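Local coordinates for cycloserine biosynthesis protein DcsG (Streptomyces lavendulae, PDB 6JIL) that closes O-ureido-D-serine into the antibiotic D-cycloserine at the expense of ATP, as a magnesium-dependent ligase of the ATP-grasp family, at residues P20-A25 / L287-A292; V43-F48 / E71-V76; L277-T280 / G285-R288. All coordinates share one frame; numbering follows the deposited sequence.

How the interactions relate
Interactions 1 and 3 form one continuous patch, their centres about 7 Å apart, and both draw on helix 285-296. Interaction 1 packs that helix on helix 19-28, near the start of the chain; interaction 3 packs L279 of the preceding loop on its first turn. They touch directly, A25 CB lying 3.2 Å from A286 O and F289 CE2 3.4 Å from L277 CD1. The side chains of F289 and L279 are about 10 and 9 Å from that of R254, an inferred active-site residue, near but not touching it. Interaction 2, between a loop and helix 63-76, is remote from the annotated sites and about 23 Å from interaction 1, centre to centre.

Interaction 1 of 3, residues P20-A25 / L287-A292; sequences PPLLEA and LRFAQA
This is a buried apolar packing of two helices distant in sequence: 20-25, on the helix that follows the first strand of the protein, against 287-292, on the last helix of the chain. The segment axes approach to 8.5 Å and are inclined by -52°, with no hydrogen bond between them, and the fit rests on apolar packing of side chains on each other and on backbone. Small residues allow the close approach. A25 and A290 meet methyl to methyl, CB to CB at 3.5 Å, and the CB of A290 also lies 3.4 Å from the carbonyl O of A25. Alanine suits both places because a single carbon lets one helix backbone come near the other. That carbonyl is not left without a polar partner, since T28 OG1 bonds to A25 O. A25 CB also lies 4.0 Å from the backbone N of L287, where the CA atoms of A25 and L287 are 5.1 Å apart.

The contact thus joins the N-terminal domain with its four-stranded parallel sheet, consistent with the pre-ATP-grasp domain of this family, to the last helix of the chain, more than 260 residues further on.

The larger side chains meet beside the alanines. L22 sets its two methyls obliquely against neighbouring carbons of the F289 ring: L22 CD1 is 3.6 Å from F289 CD2, and L22 CD2 is 3.8 Å from F289 CE2. The forked end of leucine suits this place because it engages both ring carbons at once. F289 has CG trans to its own N (chi1 -171°), which carries the ring out beside L22 and onto R54 of strand 50-55, while F192 meets the ring with planes inclined at about 20°.

Interaction 2 of 3, residues V43-F48 / E71-V76; sequences VDWSRF and ERVSHV
V76, although exposed, lays a methyl on the backbone as well as on W45 CB: V76 CG1 sits 3.5 Å from W45 C and 3.6 Å from S46 N. The same V76 CG1 reaches W45 CB at 3.7 Å. A beta-branched apolar residue suits this place because it offers a broad methyl surface to the short 3-10 turn 45-47. No hydrogen bond joins the two segments.

The turn is organised from within by an Asx turn: D44 OD1 accepts from the backbone N of S46 at 3.1 Å, the donor lying above the carboxylate plane. An aspartate just ahead of the turn is well suited to this, its short side chain reaching forward to the N-H two residues on. Deeper in, V73 CG2 lies over one face of the W45 indole, while V73 CG1 comes nearest W45 CE3, at 4.2 Å; V43 CG1 lies over the opposite face, toward the rim.

The large flat indole suits its place because it can meet both V73 and the strands beneath. W45 lies against A5 and V7 of strand 4-8 and C36 of strand 33-37, and meets F69 of helix 63-76 edge-to-face, while V73 packs on L79 of strand 78-79.

Interaction 3 of 3, residues L277-T280 / G285-R288; sequences LNLT and GALR
The chain turns back on itself within a few residues, bringing CA of L279 to 5.2 Å from CA of G285, where the 3-10 turn beginning at 279 faces the first turn of helix 285-296. This is the connection between strand 265-271 and the last helix of the ATP-grasp fold; S282 OG bonds to L279 O and weakly to G285 N, linking the two ends of the turn.

L279 supplies the side-chain contact. Its CG lies trans to its carbonyl carbon (chi1 -59°), which sets CG toward the helix; its methyls then divide the work. L279 CD2 rests against backbone, 3.8 Å from G285 C and equally far from A286 N, while L279 CD1 lies 4.0 Å from A286 CB. The forked leucine therefore addresses two consecutive residues. With no side chain at G285, L279 CD2 rests directly on its backbone, and the single methyl of A286 offers a small apolar surface beside it.

L279 also touches L22 of helix 19-28 and F192 of strand 186-192, while its backbone N is bonded to D18 OD2. N278 OD1 is hydrogen-bonded to NH1 of R220, an inferred active-site residue. A water bridges the gap with two long, weak bonds, 3.4 Å to L279 O and 3.4 Å to A286 N.

Interaction 1 of 3, residues P20-A25 / L287-A292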
loop_
_atom_site.group_PDB
_atom_site.type_symbol
_atom_site.label_atom_id
_atom_site.label_comp_id
_atom_site.label_asym_id
_atom_site.label_seq_id
_atom_site.Cartn_x
_atom_site.Cartn_y
_atom_site.Cartn_z
ATOM N N PRO A 20 -3.476 -18.265 4.167
ATOM C CA PRO A 20 -4.232 -19.525 4.235
ATOM C C PRO A 20 -5.229 -19.685 3.079
ATOM O O PRO A 20 -5.203 -20.683 2.361
ATOM C CB PRO A 20 -4.922 -19.444 5.598
ATOM C CG PRO A 20 -3.946 -18.658 6.424
ATOM C CD PRO A 20 -3.505 -17.556 5.461
ATOM N N PRO A 21 -6.125 -18.703 2.885
ATOM C CA PRO A 21 -7.082 -18.833 1.784
ATOM C C PRO A 21 -6.425 -18.789 0.394
ATOM O O PRO A 21 -6.894 -19.442 -0.540
ATOM C CB PRO A 21 -8.040 -17.664 2.019
ATOM C CG PRO A 21 -7.181 -16.653 2.708
ATOM C CD PRO A 21 -6.392 -17.482 3.671
ATOM N N LEU A 22 -5.342 -18.026 0.260
ATOM C CA LEU A 22 -4.650 -17.926 -1.025
ATOM C C LEU A 22 -4.038 -19.264 -1.417
ATOM O O LEU A 22 -4.064 -19.644 -2.589
ATOM C CB LEU A 22 -3.560 -16.843 -0.979
ATOM C CG LEU A 22 -2.641 -16.728 -2.212
ATOM C CD1 LEU A 22 -3.478 -16.630 -3.493
ATOM C CD2 LEU A 22 -1.729 -15.505 -2.071
ATOM N N LEU A 23 -3.496 -19.981 -0.438
ATOM C CA LEU A 23 -2.896 -21.281 -0.699
ATOM C C LEU A 23 -3.949 -22.291 -1.168
ATOM O O LEU A 23 -3.692 -23.095 -2.063
ATOM C CB LEU A 23 -2.193 -21.806 0.554
ATOM C CG LEU A 23 -0.882 -21.121 0.960
ATOM C CD1 LEU A 23 -0.373 -21.725 2.265
ATOM C CD2 LEU A 23 0.154 -21.306 -0.140
ATOM N N GLU A 24 -5.133 -22.257 -0.567
ATOM C CA GLU A 24 -6.185 -23.176 -0.974
ATOM C C GLU A 24 -6.626 -22.875 -2.403
ATOM O O GLU A 24 -6.823 -23.788 -3.209
ATOM C CB GLU A 24 -7.377 -23.086 -0.022
ATOM C CG GLU A 24 -7.111 -23.736 1.321
ATOM C CD GLU A 24 -6.392 -25.080 1.188
ATOM O OE1 GLU A 24 -5.145 -25.111 1.325
ATOM O OE2 GLU A 24 -7.075 -26.099 0.930
ATOM N N ALA A 25 -6.763 -21.588 -2.713
ATOM C CA ALA A 25 -7.162 -21.151 -4.048
ATOM C C ALA A 25 -6.111 -21.596 -5.061
ATOM O O ALA A 25 -6.446 -22.031 -6.165
ATOM C CB ALA A 25 -7.310 -19.632 -4.078
ATOM N N LEU A 287 -10.170 -17.010 -4.953
ATOM C CA LEU A 287 -10.239 -17.770 -6.199
ATOM C C LEU A 287 -9.926 -16.851 -7.376
ATOM O O LEU A 287 -9.226 -17.237 -8.312
ATOM C CB LEU A 287 -11.630 -18.396 -6.378
ATOM C CG LEU A 287 -11.890 -19.157 -7.686
ATOM C CD1 LEU A 287 -10.887 -20.293 -7.822
ATOM C CD2 LEU A 287 -13.317 -19.704 -7.709
ATOM N N ARG A 288 -10.441 -15.629 -7.317
ATOM C CA ARG A 288 -10.199 -14.666 -8.379
ATOM C C ARG A 288 -8.718 -14.311 -8.439
ATOM O O ARG A 288 -8.182 -14.000 -9.502
ATOM C CB ARG A 288 -11.003 -13.388 -8.146
ATOM C CG ARG A 288 -12.485 -13.584 -8.000
ATOM C CD ARG A 288 -13.156 -12.252 -8.158
ATOM N NE ARG A 288 -14.585 -12.302 -7.898
ATOM C CZ ARG A 288 -15.438 -11.366 -8.304
ATOM N NH1 ARG A 288 -14.996 -10.317 -8.996
ATOM N NH2 ARG A 288 -16.726 -11.472 -8.005
ATOM N N PHE A 289 -8.059 -14.346 -7.289
ATOM C CA PHE A 289 -6.642 -14.029 -7.243
ATOM C C PHE A 289 -5.846 -15.182 -7.858
ATOM O O PHE A 289 -4.990 -14.970 -8.718
ATOM C CB PHE A 289 -6.211 -13.784 -5.795
ATOM C CG PHE A 289 -4.824 -13.250 -5.656
ATOM C CD1 PHE A 289 -4.129 -12.774 -6.763
ATOM C CD2 PHE A 289 -4.216 -13.200 -4.409
ATOM C CE1 PHE A 289 -2.846 -12.256 -6.630
ATOM C CE2 PHE A 289 -2.936 -12.685 -4.264
ATOM C CZ PHE A 289 -2.247 -12.211 -5.378
ATOM N N ALA A 290 -6.149 -16.406 -7.429
ATOM C CA ALA A 290 -5.457 -17.578 -7.950
ATOM C C ALA A 290 -5.676 -17.705 -9.456
ATOM O O ALA A 290 -4.758 -18.060 -10.190
ATOM C CB ALA A 290 -5.948 -18.830 -7.245
ATOM N N GLN A 291 -6.887 -17.416 -9.915
ATOM C CA GLN A 291 -7.171 -17.508 -11.341
ATOM C C GLN A 291 -6.357 -16.489 -12.129
ATOM O O GLN A 291 -5.789 -16.818 -13.169
ATOM C CB GLN A 291 -8.668 -17.321 -11.613
ATOM C CG GLN A 291 -9.501 -18.538 -11.221
ATOM C CD GLN A 291 -10.981 -18.353 -11.488
ATOM O OE1 GLN A 291 -11.624 -17.485 -10.901
ATOM N NE2 GLN A 291 -11.527 -19.166 -12.378
ATOM N N ALA A 292 -6.307 -15.257 -11.630
ATOM C CA ALA A 292 -5.534 -14.205 -12.275
ATOM C C ALA A 292 -4.074 -14.656 -12.348
ATOM O O ALA A 292 -3.400 -14.457 -13.362
ATOM C CB ALA A 292 -5.642 -12.910 -11.482
#

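Interaction 2 of 3, residues V43-F48 / E71-V76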
loop_
_atom_site.group_PDB
_atom_site.type_symbol
_atom_site.label_atom_id
_atom_site.label_comp_id
_atom_site.label_asym_id
_atom_site.label_seq_id
_atom_site.Cartn_x
_atom_site.Cartn_y
_atom_site.Cartn_z
ATOM N N VAL A 43 17.097 -20.239 0.504
ATOM C CA VAL A 43 16.185 -20.347 -0.625
ATOM C C VAL A 43 16.859 -20.186 -1.983
ATOM O O VAL A 43 17.585 -19.229 -2.222
ATOM C CB VAL A 43 15.058 -19.306 -0.534
ATOM C CG1 VAL A 43 14.097 -19.486 -1.695
ATOM C CG2 VAL A 43 14.324 -19.447 0.785
ATOM N N ASP A 44 16.617 -21.139 -2.870
ATOM C CA ASP A 44 17.175 -21.071 -4.210
ATOM C C ASP A 44 16.058 -20.502 -5.078
ATOM O O ASP A 44 15.222 -21.245 -5.592
ATOM C CB ASP A 44 17.565 -22.469 -4.691
ATOM C CG ASP A 44 18.129 -22.463 -6.093
ATOM O OD1 ASP A 44 18.237 -21.367 -6.679
ATOM O OD2 ASP A 44 18.463 -23.555 -6.605
ATOM N N TRP A 45 16.042 -19.180 -5.225
ATOM C CA TRP A 45 15.000 -18.515 -5.996
ATOM C C TRP A 45 14.972 -18.892 -7.473
ATOM O O TRP A 45 13.978 -18.663 -8.162
ATOM C CB TRP A 45 15.114 -16.999 -5.812
ATOM C CG TRP A 45 14.979 -16.606 -4.362
ATOM C CD1 TRP A 45 15.978 -16.559 -3.427
ATOM C CD2 TRP A 45 13.764 -16.306 -3.661
ATOM N NE1 TRP A 45 15.461 -16.256 -2.191
ATOM C CE2 TRP A 45 14.105 -16.095 -2.304
ATOM C CE3 TRP A 45 12.419 -16.200 -4.047
ATOM C CZ2 TRP A 45 13.144 -15.780 -1.325
ATOM C CZ3 TRP A 45 11.466 -15.889 -3.078
ATOM C CH2 TRP A 45 11.837 -15.682 -1.730
ATOM N N SER A 46 16.054 -19.498 -7.949
ATOM C CA SER A 46 16.141 -19.921 -9.341
ATOM C C SER A 46 15.197 -21.096 -9.604
ATOM O O SER A 46 14.874 -21.390 -10.751
ATOM C CB SER A 46 17.577 -20.338 -9.682
ATOM O OG SER A 46 17.922 -21.566 -9.060
ATOM N N ARG A 47 14.763 -21.761 -8.537
ATOM C CA ARG A 47 13.861 -22.910 -8.647
ATOM C C ARG A 47 12.432 -22.561 -9.041
ATOM O O ARG A 47 11.714 -23.414 -9.557
ATOM C CB ARG A 47 13.777 -23.673 -7.322
ATOM C CG ARG A 47 14.960 -24.530 -6.959
ATOM C CD ARG A 47 14.627 -25.334 -5.699
ATOM N NE ARG A 47 14.219 -24.466 -4.593
ATOM C CZ ARG A 47 13.010 -24.459 -4.036
ATOM N NH1 ARG A 47 12.060 -25.279 -4.472
ATOM N NH2 ARG A 47 12.751 -23.621 -3.039
ATOM N N PHE A 48 12.012 -21.327 -8.778
ATOM C CA PHE A 48 10.647 -20.913 -9.081
ATOM C C PHE A 48 10.379 -20.437 -10.504
ATOM O O PHE A 48 11.256 -19.901 -11.178
ATOM C CB PHE A 48 10.206 -19.814 -8.110
ATOM C CG PHE A 48 10.401 -20.168 -6.669
ATOM C CD1 PHE A 48 11.494 -19.688 -5.964
ATOM C CD2 PHE A 48 9.503 -21.007 -6.022
ATOM C CE1 PHE A 48 11.688 -20.040 -4.637
ATOM C CE2 PHE A 48 9.689 -21.365 -4.697
ATOM C CZ PHE A 48 10.783 -20.881 -4.002
ATOM N N GLU A 71 15.504 -6.943 -6.570
ATOM C CA GLU A 71 16.396 -6.761 -7.706
ATOM C C GLU A 71 17.176 -8.043 -8.014
ATOM O O GLU A 71 17.226 -8.481 -9.161
ATOM C CB GLU A 71 17.365 -5.613 -7.421
ATOM C CG GLU A 71 18.370 -5.319 -8.526
ATOM C CD GLU A 71 17.710 -5.007 -9.861
ATOM O OE1 GLU A 71 16.665 -4.317 -9.875
ATOM O OE2 GLU A 71 18.249 -5.444 -10.899
ATOM N N ARG A 72 17.779 -8.646 -6.993
ATOM C CA ARG A 72 18.550 -9.875 -7.188
ATOM C C ARG A 72 17.684 -11.049 -7.638
ATOM O O ARG A 72 18.135 -11.904 -8.396
ATOM C CB ARG A 72 19.260 -10.290 -5.900
ATOM C CG ARG A 72 20.380 -9.381 -5.434
ATOM C CD ARG A 72 21.240 -10.121 -4.393
ATOM N NE ARG A 72 20.463 -10.487 -3.215
ATOM C CZ ARG A 72 20.141 -9.642 -2.241
ATOM N NH1 ARG A 72 20.540 -8.377 -2.301
ATOM N NH2 ARG A 72 19.400 -10.053 -1.220
ATOM N N VAL A 73 16.450 -11.100 -7.154
ATOM C CA VAL A 73 15.550 -12.181 -7.508
ATOM C C VAL A 73 15.121 -12.091 -8.975
ATOM O O VAL A 73 14.947 -13.110 -9.638
ATOM C CB VAL A 73 14.294 -12.172 -6.588
ATOM C CG1 VAL A 73 13.361 -13.333 -6.942
ATOM C CG2 VAL A 73 14.724 -12.269 -5.133
ATOM N N SER A 74 14.976 -10.869 -9.477
ATOM C CA SER A 74 14.551 -10.640 -10.857
ATOM C C SER A 74 15.532 -11.191 -11.884
ATOM O O SER A 74 15.180 -11.389 -13.046
ATOM C CB SER A 74 14.378 -9.147 -11.117
ATOM O OG SER A 74 15.639 -8.503 -11.111
ATOM N N HIS A 75 16.765 -11.428 -11.460
ATOM C CA HIS A 75 17.773 -11.942 -12.371
ATOM C C HIS A 75 17.719 -13.447 -12.490
ATOM O O HIS A 75 18.160 -14.010 -13.488
ATOM C CB HIS A 75 19.166 -11.538 -11.896
ATOM C CG HIS A 75 19.373 -10.060 -11.821
ATOM N ND1 HIS A 75 20.350 -9.487 -11.038
ATOM C CD2 HIS A 75 18.734 -9.037 -12.438
ATOM C CE1 HIS A 75 20.304 -8.173 -11.174
ATOM N NE2 HIS A 75 19.332 -7.875 -12.017
ATOM N N VAL A 76 17.161 -14.100 -11.478
ATOM C CA VAL A 76 17.116 -15.554 -11.469
ATOM C C VAL A 76 15.746 -16.171 -11.770
ATOM O O VAL A 76 15.647 -17.362 -12.076
ATOM C CB VAL A 76 17.656 -16.080 -10.114
ATOM C CG1 VAL A 76 16.542 -16.160 -9.079
ATOM C CG2 VAL A 76 18.333 -17.410 -10.318
#

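Interaction 3 of 3, residues L277-T280 / G285-R288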
loop_
_atom_site.group_PDB
_atom_site.type_symbol
_atom_site.label_atom_id
_atom_site.label_comp_id
_atom_site.label_asym_id
_atom_site.label_seq_id
_atom_site.Cartn_x
_atom_site.Cartn_y
_atom_site.Cartn_z
ATOM N N LEU A 277 -4.974 -8.036 0.963
ATOM C CA LEU A 277 -6.122 -8.011 0.058
ATOM C C LEU A 277 -7.494 -8.229 0.696
ATOM O O LEU A 277 -8.511 -7.999 0.049
ATOM C CB LEU A 277 -5.889 -9.032 -1.057
ATOM C CG LEU A 277 -4.672 -8.715 -1.932
ATOM C CD1 LEU A 277 -4.225 -9.953 -2.693
ATOM C CD2 LEU A 277 -5.026 -7.595 -2.899
ATOM N N ASN A 278 -7.522 -8.670 1.952
ATOM C CA ASN A 278 -8.775 -8.926 2.671
ATOM C C ASN A 278 -9.577 -10.051 2.022
ATOM O O ASN A 278 -10.809 -9.996 1.953
ATOM C CB ASN A 278 -9.637 -7.655 2.734
ATOM C CG ASN A 278 -8.957 -6.527 3.483
ATOM O OD1 ASN A 278 -8.496 -6.708 4.603
ATOM N ND2 ASN A 278 -8.895 -5.356 2.866
ATOM N N LEU A 279 -8.872 -11.076 1.553
ATOM C CA LEU A 279 -9.509 -12.215 0.899
ATOM C C LEU A 279 -10.588 -12.880 1.745
ATOM O O LEU A 279 -11.616 -13.307 1.219
ATOM C CB LEU A 279 -8.454 -13.261 0.526
ATOM C CG LEU A 279 -7.331 -12.809 -0.413
ATOM C CD1 LEU A 279 -6.400 -13.984 -0.706
ATOM C CD2 LEU A 279 -7.929 -12.256 -1.703
ATOM N N THR A 280 -10.361 -12.962 3.050
ATOM C CA THR A 280 -11.308 -13.610 3.948
ATOM C C THR A 280 -12.587 -12.818 4.212
ATOM O O THR A 280 -13.465 -13.274 4.950
ATOM C CB THR A 280 -10.627 -13.974 5.294
ATOM O OG1 THR A 280 -10.226 -12.782 5.978
ATOM C CG2 THR A 280 -9.387 -14.829 5.039
ATOM N N GLY A 285 -12.909 -13.936 -3.398
ATOM C CA GLY A 285 -11.734 -13.128 -3.681
ATOM C C GLY A 285 -10.469 -13.931 -3.911
ATOM O O GLY A 285 -9.717 -13.656 -4.841
ATOM N N ALA A 286 -10.234 -14.932 -3.072
ATOM C CA ALA A 286 -9.045 -15.758 -3.196
ATOM C C ALA A 286 -9.013 -16.530 -4.507
ATOM O O ALA A 286 -7.950 -16.698 -5.103
ATOM C CB ALA A 286 -8.954 -16.720 -2.018
ATOM N N LEU A 287 -10.170 -17.010 -4.953
ATOM C CA LEU A 287 -10.239 -17.770 -6.199
ATOM C C LEU A 287 -9.926 -16.851 -7.376
ATOM O O LEU A 287 -9.226 -17.237 -8.312
ATOM C CB LEU A 287 -11.630 -18.396 -6.378
ATOM C CG LEU A 287 -11.890 -19.157 -7.686
ATOM C CD1 LEU A 287 -10.887 -20.293 -7.822
ATOM C CD2 LEU A 287 -13.317 -19.704 -7.709
ATOM N N ARG A 288 -10.441 -15.629 -7.317
ATOM C CA ARG A 288 -10.199 -14.666 -8.379
ATOM C C ARG A 288 -8.718 -14.311 -8.439
ATOM O O ARG A 288 -8.182 -14.000 -9.502
ATOM C CB ARG A 288 -11.003 -13.388 -8.146
ATOM C CG ARG A 288 -12.485 -13.584 -8.000
ATOM C CD ARG A 288 -13.156 -12.252 -8.158
ATOM N NE ARG A 288 -14.585 -12.302 -7.898
ATOM C CZ ARG A 288 -15.438 -11.366 -8.304
ATOM N NH1 ARG A 288 -14.996 -10.317 -8.996
ATOM N NH2 ARG A 288 -16.726 -11.472 -8.005
HETATM O O HOH W 1 -12.323 -16.078 -0.594
#